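Local coordinates for uncharacterized protein (PDB 6R1J), which is the AhlC component of AHL, the tripartite alpha-pore-forming toxin of Aeromonas hydrophila, here in its soluble form, at residues Gly74-Glu79 with Leu249-Ala254. The protein carries 3 engineered substitutions. Sequence-based numbering, arbitrary orientation.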
# COMPACT_ATOMS: atom_id res chain seq x y z
N GLY A 74 -54.51 33.22 11.59
CA GLY A 74 -54.66 34.69 11.66
C GLY A 74 -53.28 35.34 11.71
O GLY A 74 -52.32 34.78 11.18
N PRO A 75 -53.09 36.46 12.44
CA PRO A 75 -51.83 37.19 12.39
C PRO A 75 -50.83 36.86 13.51
O PRO A 75 -51.26 36.54 14.59
CB PRO A 75 -52.38 38.61 12.56
CG PRO A 75 -53.45 38.44 13.64
CD PRO A 75 -54.04 37.06 13.40
N PHE A 76 -49.53 36.94 13.23
CA PHE A 76 -48.48 36.84 14.28
C PHE A 76 -48.39 38.23 14.96
O PHE A 76 -48.21 39.23 14.24
CB PHE A 76 -47.13 36.36 13.72
CG PHE A 76 -47.04 34.89 13.35
CD1 PHE A 76 -46.80 33.92 14.32
CD2 PHE A 76 -47.14 34.48 12.02
CE1 PHE A 76 -46.70 32.58 13.97
CE2 PHE A 76 -47.03 33.14 11.67
CZ PHE A 76 -46.81 32.20 12.64
N ASN A 77 -48.69 38.27 16.27
CA ASN A 77 -48.51 39.41 17.22
C ASN A 77 -47.01 39.69 17.22
O ASN A 77 -46.24 38.87 17.73
CB ASN A 77 -49.10 39.02 18.58
CG ASN A 77 -48.46 39.68 19.78
OD1 ASN A 77 -47.59 40.54 19.67
ND2 ASN A 77 -48.88 39.24 20.95
N PRO A 78 -46.56 40.86 16.71
CA PRO A 78 -45.13 41.11 16.45
C PRO A 78 -44.21 41.11 17.69
O PRO A 78 -43.00 40.93 17.52
CB PRO A 78 -45.14 42.50 15.78
CG PRO A 78 -46.37 43.17 16.36
CD PRO A 78 -47.38 42.06 16.50
N GLU A 79 -44.79 41.29 18.88
CA GLU A 79 -44.11 41.28 20.20
C GLU A 79 -43.94 39.82 20.64
O GLU A 79 -42.90 39.51 21.24
CB GLU A 79 -44.89 42.15 21.20
CG GLU A 79 -44.25 42.33 22.56
CD GLU A 79 -44.47 41.22 23.58
OE1 GLU A 79 -45.35 40.35 23.35
OE2 GLU A 79 -43.78 41.22 24.63
N LEU A 249 -42.60 31.76 6.50
CA LEU A 249 -41.53 31.33 5.56
C LEU A 249 -40.27 30.95 6.34
O LEU A 249 -39.77 29.84 6.11
CB LEU A 249 -41.21 32.44 4.56
CG LEU A 249 -40.16 32.09 3.51
CD1 LEU A 249 -40.78 31.25 2.39
CD2 LEU A 249 -39.54 33.36 2.95
N PHE A 250 -39.81 31.82 7.26
CA PHE A 250 -38.56 31.61 8.02
C PHE A 250 -38.77 30.53 9.07
O PHE A 250 -37.81 29.78 9.34
CB PHE A 250 -38.03 32.96 8.52
CG PHE A 250 -37.54 33.80 7.36
CD1 PHE A 250 -36.46 33.37 6.60
CD2 PHE A 250 -38.15 34.99 7.01
CE1 PHE A 250 -36.00 34.11 5.52
CE2 PHE A 250 -37.70 35.72 5.92
CZ PHE A 250 -36.64 35.27 5.17
N PHE A 251 -39.97 30.38 9.64
CA PHE A 251 -40.19 29.27 10.58
C PHE A 251 -40.08 27.97 9.79
O PHE A 251 -39.51 27.05 10.34
CB PHE A 251 -41.51 29.40 11.35
CG PHE A 251 -41.52 30.45 12.44
CD1 PHE A 251 -40.39 30.69 13.22
CD2 PHE A 251 -42.68 31.16 12.71
CE1 PHE A 251 -40.44 31.62 14.24
CE2 PHE A 251 -42.71 32.10 13.74
CZ PHE A 251 -41.60 32.30 14.51
N THR A 252 -40.65 27.90 8.59
CA THR A 252 -40.68 26.68 7.76
C THR A 252 -39.22 26.32 7.39
O THR A 252 -38.84 25.13 7.52
CB THR A 252 -41.62 26.85 6.57
OG1 THR A 252 -42.93 27.14 7.08
CG2 THR A 252 -41.65 25.62 5.69
N ALA A 253 -38.41 27.32 6.97
CA ALA A 253 -36.98 27.15 6.64
C ALA A 253 -36.26 26.67 7.89
O ALA A 253 -35.49 25.66 7.78
CB ALA A 253 -36.37 28.44 6.09
N ALA A 254 -36.47 27.31 9.05
CA ALA A 254 -35.81 26.91 10.31
C ALA A 254 -36.16 25.44 10.63
O ALA A 254 -35.29 24.67 11.13
CB ALA A 254 -36.25 27.76 11.43
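Phe76 and Phe251 meet as an offset edge-to-face aromatic pair at one end of an elongated helical bundle, where the loop between helices 28-70 and 78-157 passes beside helix 244-264. The edge of Phe251 is directed toward the face of Phe76, with ring centroids 5.8 Å apart and planes at 64°; the closest atoms are Phe76 CE1 and Phe251 CE2, 4.0 Å apart. Phenylalanine suits both places, because the CA atoms of Phe76 and Phe251 are 11.8 Å apart and a long, flat, apolar side chain from each backbone spans that distance. The CB of Phe251 already points to the loop, and CG anti to the carbonyl carbon (chi1 -74°) continues that way. Leu81 and Gln69 touch both rings, Phe84 packs on Phe251 and Ala247 on Phe76, so the pair joins three helices. Helix 244-264 also packs on a second subunit, Phe250 meeting Thr156 of that chain. The loop ends in an N-cap next to Phe76: the short amide of Asn77 folds back over the helix start, and Pro78 fits a first turn where its missing N-H costs nothing. Asn77 OD1 accepts from Glu79 N at 3.0 Å, the donor tilted 28° from the carbonyl plane.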